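Local coordinates for protein Cas13d (uncultured Ruminococcus sp, PDB 6IV9) that binds a CRISPR RNA and, through its two HEPN domains, matures that RNA and cleaves target RNA, at residues 110-118 and 128-136; 168-179 and 524-535. The protein carries 2 engineered substitutions. All coordinates share one frame; numbering follows the deposited sequence.

Interaction 1. Residues 110-118 and 128-136; sequences VNEVNITFS and EINTSNPTH. With nucleotides of chain B.
His136 reaches across to 110-118 and on to the RNA. CB lies against the carbonyl oxygen of Glu112, CB to O 3.3 Å, and CG points away from the backbone N (chi1 180°), which carries the ring past Val113. One ring face receives the CG2 methyl of Val113, 4.0 Å from the centroid in a CH-pi contact. ND1 shares a water with Glu112 OE2. At the far edge CD2 lies 3.2 Å from G6 O3' of chain B, which sits in the ring plane, and NE2 donates to U7 OP1 of chain B (2.8 Å, angle 161°). An imidazole suits the place because one nitrogen can face a water shared with Glu112 while the other donates to the phosphate.

Behind this end runs an antiparallel beta hairpin, strands 114-119 and 129-132. Ile115 pairs with Thr131 and Phe117 with Ile129 as hydrogen-bonded pairs, and between them Thr116 OG1 donates to Asn130 OD1 (2.7 Å). On the buried face, Ile129 CG2 lies 3.6 Å from Phe117 CE1. Past the strand, Asn133 bonds with both ends of its amide: ND2 gives a nearly straight bond to Asn111 O (2.9 Å, 172°), and OD1 accepts Thr135 N in an Asx turn and Thr135 OG1 as well, which fixes the amide's rotation.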
loop_
_atom_site.group_PDB
_atom_site.type_symbol
_atom_site.label_atom_id
_atom_site.label_comp_id
_atom_site.label_asym_id
_atom_site.label_seq_id
_atom_site.Cartn_x
_atom_site.Cartn_y
_atom_site.Cartn_z
ATOM N N VAL A 110 2.150 24.231 -35.218
ATOM C CA VAL A 110 1.312 24.500 -34.021
ATOM C C VAL A 110 0.253 25.500 -34.461
ATOM O O VAL A 110 0.615 26.489 -35.030
ATOM C CB VAL A 110 2.117 25.075 -32.841
ATOM C CG1 VAL A 110 1.205 25.506 -31.714
ATOM C CG2 VAL A 110 3.156 24.107 -32.333
ATOM N N ASN A 111 -1.004 25.210 -34.189
ATOM C CA ASN A 111 -2.102 26.140 -34.524
ATOM C C ASN A 111 -3.103 26.164 -33.370
ATOM O O ASN A 111 -2.877 25.514 -32.370
ATOM C CB ASN A 111 -2.729 25.876 -35.887
ATOM C CG ASN A 111 -3.326 24.500 -35.971
ATOM O OD1 ASN A 111 -4.220 24.175 -35.225
ATOM N ND2 ASN A 111 -2.820 23.696 -36.874
ATOM N N GLU A 112 -4.208 26.859 -33.563
ATOM C CA GLU A 112 -5.202 27.031 -32.489
ATOM C C GLU A 112 -5.741 25.679 -32.028
ATOM O O GLU A 112 -6.025 25.549 -30.863
ATOM C CB GLU A 112 -6.362 27.877 -32.995
ATOM C CG GLU A 112 -7.511 27.914 -32.023
ATOM C CD GLU A 112 -8.647 28.837 -32.399
ATOM O OE1 GLU A 112 -8.844 29.050 -33.599
ATOM O OE2 GLU A 112 -9.319 29.335 -31.486
ATOM N N VAL A 113 -5.886 24.736 -32.949
ATOM C CA VAL A 113 -6.539 23.438 -32.632
ATOM C C VAL A 113 -5.552 22.298 -32.412
ATOM O O VAL A 113 -5.793 21.513 -31.524
ATOM C CB VAL A 113 -7.504 23.051 -33.759
ATOM C CG1 VAL A 113 -8.184 21.729 -33.473
ATOM C CG2 VAL A 113 -8.511 24.137 -34.031
ATOM N N ASN A 114 -4.489 22.228 -33.202
ATOM C CA ASN A 114 -3.616 21.037 -33.120
ATOM C C ASN A 114 -2.145 21.370 -32.980
ATOM O O ASN A 114 -1.736 22.450 -33.345
ATOM C CB ASN A 114 -3.704 20.175 -34.374
ATOM C CG ASN A 114 -5.092 19.632 -34.594
ATOM O OD1 ASN A 114 -5.786 20.079 -35.486
ATOM N ND2 ASN A 114 -5.504 18.683 -33.779
ATOM N N ILE A 115 -1.427 20.385 -32.461
ATOM C CA ILE A 115 0.042 20.401 -32.305
ATOM C C ILE A 115 0.546 19.150 -33.011
ATOM O O ILE A 115 0.049 18.088 -32.715
ATOM C CB ILE A 115 0.429 20.393 -30.823
ATOM C CG1 ILE A 115 0.034 21.698 -30.132
ATOM C CG2 ILE A 115 1.901 20.090 -30.670
ATOM C CD1 ILE A 115 0.090 21.625 -28.642
ATOM N N THR A 116 1.479 19.316 -33.933
ATOM C CA THR A 116 2.026 18.147 -34.642
ATOM C C THR A 116 3.473 18.000 -34.217
ATOM O O THR A 116 4.129 18.984 -34.075
ATOM C CB THR A 116 1.942 18.291 -36.160
ATOM O OG1 THR A 116 0.575 18.439 -36.502
ATOM C CG2 THR A 116 2.476 17.082 -36.880
ATOM N N PHE A 117 3.908 16.778 -33.994
ATOM C CA PHE A 117 5.304 16.559 -33.583
ATOM C C PHE A 117 5.709 15.145 -33.969
ATOM O O PHE A 117 4.897 14.365 -34.359
ATOM C CB PHE A 117 5.490 16.814 -32.089
ATOM C CG PHE A 117 5.007 15.693 -31.212
ATOM C CD1 PHE A 117 3.659 15.513 -30.981
ATOM C CD2 PHE A 117 5.895 14.807 -30.646
ATOM C CE1 PHE A 117 3.214 14.481 -30.183
ATOM C CE2 PHE A 117 5.445 13.779 -29.841
ATOM C CZ PHE A 117 4.107 13.617 -29.621
ATOM N N SER A 118 6.989 14.877 -33.862
ATOM C CA SER A 118 7.497 13.528 -34.156
ATOM C C SER A 118 8.680 13.245 -33.236
ATOM O O SER A 118 9.229 14.169 -32.676
ATOM C CB SER A 118 7.834 13.379 -35.615
ATOM O OG SER A 118 8.892 14.224 -35.973
ATOM N N GLU A 128 4.489 11.368 -37.972
ATOM C CA GLU A 128 3.947 12.616 -37.395
ATOM C C GLU A 128 2.810 12.247 -36.444
ATOM O O GLU A 128 1.972 11.451 -36.822
ATOM C CB GLU A 128 3.367 13.518 -38.477
ATOM C CG GLU A 128 4.413 14.261 -39.270
ATOM C CD GLU A 128 3.818 15.253 -40.250
ATOM O OE1 GLU A 128 2.900 14.871 -40.968
ATOM O OE2 GLU A 128 4.262 16.394 -40.252
ATOM N N ILE A 129 2.800 12.861 -35.271
ATOM C CA ILE A 129 1.755 12.620 -34.242
ATOM C C ILE A 129 0.975 13.916 -34.065
ATOM O O ILE A 129 1.595 14.930 -33.939
ATOM C CB ILE A 129 2.382 12.203 -32.905
ATOM C CG1 ILE A 129 3.299 10.993 -33.045
ATOM C CG2 ILE A 129 1.297 11.960 -31.886
ATOM C CD1 ILE A 129 2.574 9.779 -33.482
ATOM N N ASN A 130 -0.341 13.840 -34.081
ATOM C CA ASN A 130 -1.173 15.043 -33.886
ATOM C C ASN A 130 -1.834 14.942 -32.516
ATOM O O ASN A 130 -2.384 13.914 -32.217
ATOM C CB ASN A 130 -2.219 15.201 -34.982
ATOM C CG ASN A 130 -1.593 15.264 -36.352
ATOM O OD1 ASN A 130 -0.922 16.223 -36.684
ATOM N ND2 ASN A 130 -1.776 14.218 -37.125
ATOM N N THR A 131 -1.740 16.008 -31.735
ATOM C CA THR A 131 -2.351 16.085 -30.392
ATOM C C THR A 131 -3.135 17.394 -30.307
ATOM O O THR A 131 -2.806 18.316 -31.041
ATOM C CB THR A 131 -1.284 15.924 -29.307
ATOM O OG1 THR A 131 -1.948 15.643 -28.082
ATOM C CG2 THR A 131 -0.432 17.148 -29.109
ATOM N N SER A 132 -4.175 17.427 -29.487
ATOM C CA SER A 132 -4.978 18.659 -29.330
ATOM C C SER A 132 -4.137 19.758 -28.704
ATOM O O SER A 132 -3.354 19.462 -27.842
ATOM C CB SER A 132 -6.150 18.441 -28.440
ATOM O OG SER A 132 -6.854 17.301 -28.810
ATOM N N ASN A 133 -4.324 20.979 -29.171
ATOM C CA ASN A 133 -3.686 22.108 -28.474
ATOM C C ASN A 133 -4.522 22.213 -27.196
ATOM O O ASN A 133 -5.703 22.413 -27.302
ATOM C CB ASN A 133 -3.763 23.363 -29.333
ATOM C CG ASN A 133 -3.243 24.597 -28.647
ATOM O OD1 ASN A 133 -3.235 24.669 -27.439
ATOM N ND2 ASN A 133 -2.823 25.571 -29.423
ATOM N N PRO A 134 -3.946 22.109 -25.990
ATOM C CA PRO A 134 -4.719 22.092 -24.751
ATOM C C PRO A 134 -5.494 23.378 -24.437
ATOM O O PRO A 134 -6.361 23.336 -23.647
ATOM C CB PRO A 134 -3.712 21.765 -23.651
ATOM C CG PRO A 134 -2.387 22.084 -24.243
ATOM C CD PRO A 134 -2.540 21.988 -25.744
ATOM N N THR A 135 -5.147 24.474 -25.100
ATOM C CA THR A 135 -5.833 25.765 -24.869
ATOM C C THR A 135 -7.139 25.838 -25.670
ATOM O O THR A 135 -7.869 26.783 -25.485
ATOM C CB THR A 135 -4.924 26.939 -25.226
ATOM O OG1 THR A 135 -4.662 26.896 -26.619
ATOM C CG2 THR A 135 -3.622 26.937 -24.469
ATOM N N HIS A 136 -7.410 24.855 -26.515
ATOM C CA HIS A 136 -8.616 24.890 -27.377
ATOM C C HIS A 136 -9.761 24.100 -26.748
ATOM O O HIS A 136 -9.754 22.881 -26.831
ATOM C CB HIS A 136 -8.256 24.329 -28.747
ATOM C CG HIS A 136 -9.392 24.311 -29.702
ATOM N ND1 HIS A 136 -9.948 25.443 -30.182
ATOM C CD2 HIS A 136 -10.055 23.300 -30.277
ATOM C CE1 HIS A 136 -10.923 25.135 -30.994
ATOM N NE2 HIS A 136 -11.004 23.843 -31.070
ATOM P P G B 6 -14.044 20.238 -26.527
ATOM O OP1 G B 6 -14.314 21.646 -26.790
ATOM O OP2 G B 6 -15.076 19.267 -26.707
ATOM O "O5'" G B 6 -12.908 19.699 -27.476
ATOM C "C5'" G B 6 -11.721 20.454 -27.746
ATOM C "C4'" G B 6 -10.853 19.744 -28.747
ATOM O "O4'" G B 6 -10.450 18.448 -28.217
ATOM C "C3'" G B 6 -11.530 19.388 -30.090
ATOM O "O3'" G B 6 -11.464 20.477 -30.991
ATOM C "C2'" G B 6 -10.660 18.247 -30.585
ATOM O "O2'" G B 6 -9.421 18.716 -31.106
ATOM C "C1'" G B 6 -10.436 17.485 -29.278
ATOM N N9 G B 6 -11.444 16.472 -28.985
ATOM C C8 G B 6 -12.532 16.577 -28.161
ATOM N N7 G B 6 -13.218 15.475 -28.079
ATOM C C5 G B 6 -12.547 14.594 -28.911
ATOM C C6 G B 6 -12.850 13.263 -29.268
ATOM O O6 G B 6 -13.741 12.545 -28.839
ATOM N N1 G B 6 -11.943 12.764 -30.194
ATOM C C2 G B 6 -10.950 13.484 -30.778
ATOM N N2 G B 6 -10.204 12.834 -31.677
ATOM N N3 G B 6 -10.636 14.722 -30.439
ATOM C C4 G B 6 -11.467 15.205 -29.498
ATOM P P U B 7 -12.664 20.702 -32.042
ATOM O OP1 U B 7 -12.419 22.013 -32.671
ATOM O OP2 U B 7 -13.888 20.411 -31.411
ATOM O "O5'" U B 7 -12.557 19.461 -32.996
ATOM C "C5'" U B 7 -11.430 19.387 -33.820
ATOM C "C4'" U B 7 -11.406 18.080 -34.548
ATOM O "O4'" U B 7 -11.213 17.026 -33.599
ATOM C "C3'" U B 7 -12.649 17.661 -35.306
ATOM O "O3'" U B 7 -12.702 18.285 -36.572
ATOM C "C2'" U B 7 -12.377 16.182 -35.474
ATOM O "O2'" U B 7 -11.320 15.926 -36.379
ATOM C "C1'" U B 7 -11.843 15.857 -34.086
ATOM N N1 U B 7 -12.911 15.519 -33.154
ATOM C C2 U B 7 -13.341 14.225 -33.189
ATOM O O2 U B 7 -12.894 13.403 -33.977
ATOM N N3 U B 7 -14.328 13.929 -32.299
ATOM C C4 U B 7 -14.904 14.774 -31.376
ATOM O O4 U B 7 -15.785 14.342 -30.638
ATOM C C5 U B 7 -14.439 16.125 -31.434
ATOM C C6 U B 7 -13.509 16.451 -32.331
HETATM O O HOH W 1 -6.236 27.433 -28.913
HETATM O O HOH W 2 -8.840 28.075 -29.039
#

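Interaction 2. Residues 168-179 and 524-535; sequences IHIQLIYNILDI and KFDNIKEFLKIM. With nucleotides of chain B.
Two antiparallel helices pack here by knobs-into-holes and present one flank of their seam to the CRISPR RNA. The axes of 168-179 and 524-535 come within 8.9 Å, their directions 161° apart. Leu172 fits among Ile528, Phe531, Leu532 and Met535; in return, Ile528 fills a hole made by Leu172, Asn175, Ile176 and Ile179. With CG anti to its backbone N, Leu172 extends CD1 to 3.7 Å from Leu532 CD2. Branched aliphatic residues suit this buried interlock because their methyls fill the narrow gaps between turns.

Phe531 packs between helix 168-179 and the RNA. Gln171 CB covers one face of its ring in a CH-pi contact, and its CZ lies 3.6 Å from N3 of U23 of chain B. Gln171 then turns its amide to the RNA, where OE1 accepts from U23 O2' (2.7 Å), a contact that a deoxyribose could not make. Asn175 links both helices: ND2 donates back to Gln171 O, which holds the amide's rotation, while OD1 receives Asn527 ND2 (3.0 Å, angle 160°) from above its carbonyl plane. Lys524, bent at its second torsion (chi2 -45°), passes its methylenes across Asn175, CD 3.3 Å from Asn175 OD1, and beside Asp178 CB before NZ forms a salt bridge with Asp178 OD2 (2.9 Å). At the other end, Met535 SD sits over the centre of the His169 ring, 3.4 Å from the centroid; that imidazole is itself held by Asp166 and Glu543 O.

Beyond the pair, helix 152-160 packs on Ile170, Ile173 and Ile176, helix 556-570 on Phe525 and Ile528, and strand 60-65 touches Ile168, Gln171 and Ile534.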
loop_
_atom_site.group_PDB
_atom_site.type_symbol
_atom_site.label_atom_id
_atom_site.label_comp_id
_atom_site.label_asym_id
_atom_site.label_seq_id
_atom_site.Cartn_x
_atom_site.Cartn_y
_atom_site.Cartn_z
ATOM N N ILE A 168 0.132 24.566 -13.742
ATOM C CA ILE A 168 1.279 23.845 -13.126
ATOM C C ILE A 168 1.106 23.665 -11.618
ATOM O O ILE A 168 1.359 22.591 -11.138
ATOM C CB ILE A 168 2.600 24.552 -13.457
ATOM C CG1 ILE A 168 2.656 25.015 -14.913
ATOM C CG2 ILE A 168 3.775 23.670 -13.096
ATOM C CD1 ILE A 168 3.934 25.697 -15.292
ATOM N N HIS A 169 0.702 24.714 -10.920
ATOM C CA HIS A 169 0.578 24.636 -9.445
ATOM C C HIS A 169 -0.462 23.590 -9.037
ATOM O O HIS A 169 -0.214 22.871 -8.113
ATOM C CB HIS A 169 0.251 26.010 -8.856
ATOM C CG HIS A 169 1.289 27.042 -9.104
ATOM N ND1 HIS A 169 1.436 27.654 -10.310
ATOM C CD2 HIS A 169 2.218 27.574 -8.303
ATOM C CE1 HIS A 169 2.407 28.517 -10.242
ATOM N NE2 HIS A 169 2.892 28.491 -9.035
ATOM N N ILE A 170 -1.585 23.549 -9.734
ATOM C CA ILE A 170 -2.687 22.604 -9.408
ATOM C C ILE A 170 -2.206 21.157 -9.566
ATOM O O ILE A 170 -2.660 20.324 -8.832
ATOM C CB ILE A 170 -3.969 22.934 -10.195
ATOM C CG1 ILE A 170 -5.189 22.255 -9.580
ATOM C CG2 ILE A 170 -3.834 22.666 -11.679
ATOM C CD1 ILE A 170 -5.318 22.513 -8.115
ATOM N N GLN A 171 -1.372 20.894 -10.561
ATOM C CA GLN A 171 -0.859 19.522 -10.773
ATOM C C GLN A 171 0.026 19.112 -9.586
ATOM O O GLN A 171 -0.060 17.994 -9.151
ATOM C CB GLN A 171 -0.191 19.421 -12.137
ATOM C CG GLN A 171 -1.148 19.637 -13.297
ATOM C CD GLN A 171 -0.467 19.406 -14.620
ATOM O OE1 GLN A 171 0.007 18.327 -14.914
ATOM N NE2 GLN A 171 -0.400 20.447 -15.418
ATOM N N LEU A 172 0.858 20.024 -9.109
ATOM C CA LEU A 172 1.691 19.720 -7.925
ATOM C C LEU A 172 0.759 19.462 -6.738
ATOM O O LEU A 172 0.937 18.481 -6.064
ATOM C CB LEU A 172 2.594 20.922 -7.654
ATOM C CG LEU A 172 3.543 20.805 -6.470
ATOM C CD1 LEU A 172 4.664 21.821 -6.580
ATOM C CD2 LEU A 172 2.801 20.974 -5.167
ATOM N N ILE A 173 -0.255 20.303 -6.573
ATOM C CA ILE A 173 -1.212 20.197 -5.436
ATOM C C ILE A 173 -1.960 18.858 -5.459
ATOM O O ILE A 173 -2.035 18.253 -4.426
ATOM C CB ILE A 173 -2.195 21.371 -5.426
ATOM C CG1 ILE A 173 -1.493 22.678 -5.068
ATOM C CG2 ILE A 173 -3.347 21.074 -4.493
ATOM C CD1 ILE A 173 -2.299 23.905 -5.352
ATOM N N TYR A 174 -2.395 18.380 -6.623
ATOM C CA TYR A 174 -3.120 17.082 -6.713
ATOM C C TYR A 174 -2.204 15.963 -6.217
ATOM O O TYR A 174 -2.701 15.000 -5.693
ATOM C CB TYR A 174 -3.788 16.846 -8.073
ATOM C CG TYR A 174 -5.207 17.338 -8.118
ATOM C CD1 TYR A 174 -5.469 18.684 -8.097
ATOM C CD2 TYR A 174 -6.290 16.480 -8.086
ATOM C CE1 TYR A 174 -6.757 19.173 -8.099
ATOM C CE2 TYR A 174 -7.595 16.950 -8.088
ATOM C CZ TYR A 174 -7.826 18.311 -8.090
ATOM O OH TYR A 174 -9.083 18.836 -8.066
ATOM N N ASN A 175 -0.908 16.091 -6.453
ATOM C CA ASN A 175 0.061 15.092 -5.947
ATOM C C ASN A 175 0.055 15.105 -4.411
ATOM O O ASN A 175 0.146 14.047 -3.831
ATOM C CB ASN A 175 1.432 15.263 -6.580
ATOM C CG ASN A 175 1.494 14.572 -7.918
ATOM O OD1 ASN A 175 1.620 13.374 -7.983
ATOM N ND2 ASN A 175 1.362 15.314 -8.987
ATOM N N ILE A 176 -0.001 16.288 -3.802
ATOM C CA ILE A 176 -0.082 16.381 -2.317
ATOM C C ILE A 176 -1.411 15.783 -1.838
ATOM O O ILE A 176 -1.395 15.066 -0.885
ATOM C CB ILE A 176 0.145 17.808 -1.795
ATOM C CG1 ILE A 176 1.507 18.358 -2.212
ATOM C CG2 ILE A 176 -0.039 17.850 -0.296
ATOM C CD1 ILE A 176 1.690 19.814 -1.940
ATOM N N LEU A 177 -2.511 16.028 -2.540
ATOM C CA LEU A 177 -3.813 15.457 -2.117
ATOM C C LEU A 177 -3.742 13.925 -2.147
ATOM O O LEU A 177 -4.347 13.324 -1.301
ATOM C CB LEU A 177 -4.926 15.974 -3.020
ATOM C CG LEU A 177 -5.114 17.484 -3.015
ATOM C CD1 LEU A 177 -6.313 17.875 -3.854
ATOM C CD2 LEU A 177 -5.223 18.020 -1.608
ATOM N N ASP A 178 -3.032 13.359 -3.124
ATOM C CA ASP A 178 -2.849 11.891 -3.269
ATOM C C ASP A 178 -2.090 11.340 -2.055
ATOM O O ASP A 178 -2.392 10.258 -1.625
ATOM C CB ASP A 178 -2.141 11.529 -4.568
ATOM C CG ASP A 178 -3.022 11.685 -5.790
ATOM O OD1 ASP A 178 -4.224 11.764 -5.611
ATOM O OD2 ASP A 178 -2.488 11.729 -6.896
ATOM N N ILE A 179 -1.101 12.086 -1.580
ATOM C CA ILE A 179 -0.333 11.660 -0.382
ATOM C C ILE A 179 -1.312 11.575 0.792
ATOM O O ILE A 179 -1.257 10.630 1.538
ATOM C CB ILE A 179 0.794 12.667 -0.086
ATOM C CG1 ILE A 179 1.922 12.562 -1.112
ATOM C CG2 ILE A 179 1.304 12.506 1.331
ATOM C CD1 ILE A 179 2.939 13.655 -1.030
ATOM N N LYS A 524 4.496 10.312 -5.635
ATOM C CA LYS A 524 3.962 11.676 -5.426
ATOM C C LYS A 524 5.092 12.665 -5.115
ATOM O O LYS A 524 5.100 13.718 -5.690
ATOM C CB LYS A 524 2.862 11.653 -4.370
ATOM C CG LYS A 524 1.726 10.686 -4.647
ATOM C CD LYS A 524 1.214 10.720 -6.052
ATOM C CE LYS A 524 0.287 9.573 -6.380
ATOM N NZ LYS A 524 -0.439 9.797 -7.644
ATOM N N PHE A 525 6.018 12.311 -4.236
ATOM C CA PHE A 525 7.139 13.233 -3.925
ATOM C C PHE A 525 7.987 13.468 -5.180
ATOM O O PHE A 525 8.431 14.553 -5.393
ATOM C CB PHE A 525 7.952 12.735 -2.735
ATOM C CG PHE A 525 7.346 13.041 -1.392
ATOM C CD1 PHE A 525 7.417 14.305 -0.851
ATOM C CD2 PHE A 525 6.700 12.065 -0.668
ATOM C CE1 PHE A 525 6.856 14.582 0.381
ATOM C CE2 PHE A 525 6.143 12.347 0.564
ATOM C CZ PHE A 525 6.231 13.601 1.090
ATOM N N ASP A 526 8.191 12.434 -5.976
ATOM C CA ASP A 526 8.992 12.553 -7.215
ATOM C C ASP A 526 8.303 13.543 -8.157
ATOM O O ASP A 526 8.975 14.361 -8.738
ATOM C CB ASP A 526 9.132 11.183 -7.862
ATOM C CG ASP A 526 10.345 11.011 -8.754
ATOM O OD1 ASP A 526 11.163 11.900 -8.801
ATOM O OD2 ASP A 526 10.452 9.962 -9.367
ATOM N N ASN A 527 6.987 13.451 -8.278
ATOM C CA ASN A 527 6.222 14.380 -9.142
ATOM C C ASN A 527 6.317 15.809 -8.603
ATOM O O ASN A 527 6.532 16.715 -9.372
ATOM C CB ASN A 527 4.761 13.965 -9.240
ATOM C CG ASN A 527 4.569 12.767 -10.137
ATOM O OD1 ASN A 527 5.365 12.524 -11.015
ATOM N ND2 ASN A 527 3.520 12.013 -9.905
ATOM N N ILE A 528 6.158 15.961 -7.298
ATOM C CA ILE A 528 6.194 17.305 -6.670
ATOM C C ILE A 528 7.576 17.911 -6.899
ATOM O O ILE A 528 7.649 19.048 -7.269
ATOM C CB ILE A 528 5.845 17.205 -5.176
ATOM C CG1 ILE A 528 4.396 16.762 -4.959
ATOM C CG2 ILE A 528 6.162 18.507 -4.472
ATOM C CD1 ILE A 528 4.099 16.238 -3.593
ATOM N N LYS A 529 8.627 17.131 -6.723
ATOM C CA LYS A 529 9.987 17.681 -6.937
ATOM C C LYS A 529 10.137 18.140 -8.398
ATOM O O LYS A 529 10.721 19.171 -8.613
ATOM C CB LYS A 529 11.055 16.708 -6.440
ATOM C CG LYS A 529 11.415 15.574 -7.362
ATOM C CD LYS A 529 12.793 15.704 -7.928
ATOM C CE LYS A 529 13.163 14.549 -8.822
ATOM N NZ LYS A 529 12.145 14.302 -9.864
ATOM N N GLU A 530 9.610 17.371 -9.340
ATOM C CA GLU A 530 9.696 17.735 -10.775
ATOM C C GLU A 530 8.889 19.001 -11.078
ATOM O O GLU A 530 9.375 19.812 -11.803
ATOM C CB GLU A 530 9.314 16.552 -11.657
ATOM C CG GLU A 530 10.065 16.509 -12.964
ATOM C CD GLU A 530 11.584 16.553 -12.884
ATOM O OE1 GLU A 530 12.146 16.064 -11.913
ATOM O OE2 GLU A 530 12.181 17.068 -13.812
ATOM N N PHE A 531 7.689 19.137 -10.533
ATOM C CA PHE A 531 6.885 20.356 -10.782
ATOM C C PHE A 531 7.609 21.589 -10.227
ATOM O O PHE A 531 7.605 22.602 -10.886
ATOM C CB PHE A 531 5.459 20.204 -10.257
ATOM C CG PHE A 531 4.572 19.407 -11.169
ATOM C CD1 PHE A 531 4.330 19.822 -12.463
ATOM C CD2 PHE A 531 4.023 18.216 -10.754
ATOM C CE1 PHE A 531 3.542 19.073 -13.313
ATOM C CE2 PHE A 531 3.224 17.474 -11.602
ATOM C CZ PHE A 531 2.984 17.905 -12.877
ATOM N N LEU A 532 8.201 21.488 -9.041
ATOM C CA LEU A 532 8.926 22.652 -8.469
ATOM C C LEU A 532 10.096 22.995 -9.389
ATOM O O LEU A 532 10.288 24.123 -9.684
ATOM C CB LEU A 532 9.435 22.294 -7.076
ATOM C CG LEU A 532 8.385 22.269 -5.976
ATOM C CD1 LEU A 532 8.972 21.754 -4.685
ATOM C CD2 LEU A 532 7.779 23.638 -5.770
ATOM N N LYS A 533 10.836 21.993 -9.822
ATOM C CA LYS A 533 11.995 22.212 -10.713
ATOM C C LYS A 533 11.554 22.904 -12.007
ATOM O O LYS A 533 12.241 23.785 -12.443
ATOM C CB LYS A 533 12.689 20.882 -10.978
ATOM C CG LYS A 533 13.837 20.977 -11.955
ATOM C CD LYS A 533 14.612 19.708 -12.109
ATOM C CE LYS A 533 14.903 19.042 -10.791
ATOM N NZ LYS A 533 16.203 18.336 -10.837
ATOM N N ILE A 534 10.430 22.510 -12.581
ATOM C CA ILE A 534 9.955 23.148 -13.835
ATOM C C ILE A 534 9.587 24.604 -13.545
ATOM O O ILE A 534 10.026 25.466 -14.274
ATOM C CB ILE A 534 8.758 22.376 -14.403
ATOM C CG1 ILE A 534 9.202 21.100 -15.108
ATOM C CG2 ILE A 534 7.923 23.250 -15.312
ATOM C CD1 ILE A 534 8.134 20.044 -15.140
ATOM N N MET A 535 8.820 24.842 -12.490
ATOM C CA MET A 535 8.366 26.216 -12.166
ATOM C C MET A 535 9.558 27.139 -11.885
ATOM O O MET A 535 9.484 28.296 -12.231
ATOM C CB MET A 535 7.369 26.221 -11.008
ATOM C CG MET A 535 6.024 25.719 -11.428
ATOM S SD MET A 535 4.726 25.875 -10.202
ATOM C CE MET A 535 5.245 24.604 -9.060
ATOM P P U B 23 -1.418 14.365 -18.701
ATOM O OP1 U B 23 -0.472 15.485 -18.841
ATOM O OP2 U B 23 -1.062 13.018 -19.096
ATOM O "O5'" U B 23 -1.784 14.336 -17.143
ATOM C "C5'" U B 23 -2.375 13.184 -16.497
ATOM C "C4'" U B 23 -2.048 13.250 -15.005
ATOM O "O4'" U B 23 -0.621 13.020 -14.878
ATOM C "C3'" U B 23 -2.287 14.632 -14.376
ATOM O "O3'" U B 23 -2.811 14.489 -13.073
ATOM C "C2'" U B 23 -0.909 15.241 -14.308
ATOM O "O2'" U B 23 -0.769 16.289 -13.348
ATOM C "C1'" U B 23 -0.034 14.010 -14.056
ATOM N N1 U B 23 1.342 14.250 -14.514
ATOM C C2 U B 23 2.354 14.307 -13.572
ATOM O O2 U B 23 2.163 14.140 -12.397
ATOM N N3 U B 23 3.594 14.615 -14.073
ATOM C C4 U B 23 3.921 14.881 -15.361
ATOM O O4 U B 23 5.084 15.169 -15.641
ATOM C C5 U B 23 2.832 14.780 -16.285
ATOM C C6 U B 23 1.615 14.465 -15.840
ATOM P P C B 24 -4.382 14.431 -12.859
ATOM O OP1 C B 24 -4.600 14.080 -11.451
ATOM O OP2 C B 24 -5.002 13.771 -13.974
ATOM O "O5'" C B 24 -4.844 15.955 -13.014
ATOM C "C5'" C B 24 -4.907 16.810 -11.870
ATOM C "C4'" C B 24 -5.327 18.202 -12.271
ATOM O "O4'" C B 24 -4.270 18.848 -13.027
ATOM C "C3'" C B 24 -6.514 18.257 -13.182
ATOM O "O3'" C B 24 -7.674 18.149 -12.411
ATOM C "C2'" C B 24 -6.351 19.640 -13.809
ATOM O "O2'" C B 24 -6.787 20.665 -12.936
ATOM C "C1'" C B 24 -4.852 19.667 -14.036
ATOM N N1 C B 24 -4.392 19.186 -15.367
ATOM C C2 C B 24 -4.292 20.118 -16.417
ATOM O O2 C B 24 -4.633 21.294 -16.204
ATOM N N3 C B 24 -3.865 19.701 -17.633
ATOM C C4 C B 24 -3.469 18.428 -17.802
ATOM N N4 C B 24 -2.983 18.067 -18.993
ATOM C C5 C B 24 -3.536 17.471 -16.746
ATOM C C6 C B 24 -4.013 17.887 -15.561
#

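How the interactions relate
Interaction 1 lies toward the periphery, about 38 Å from the chain's centre, and is only partly buried; interaction 2 is a buried contact about 20 Å from that centre. Their own centres are about 25 Å apart and they do not touch, yet strand 60-65 packs against both. The hairpin joins neighbours in sequence mainly through backbone hydrogen bonds and polar turns, whereas 168-179 and 524-535, 345 residues apart, rely on interlocking apolar side chains with a few polar links along one flank. Both meet chain B differently: 128-136 contributes a donor to a phosphate, and 168-179 an acceptor for a ribose hydroxyl.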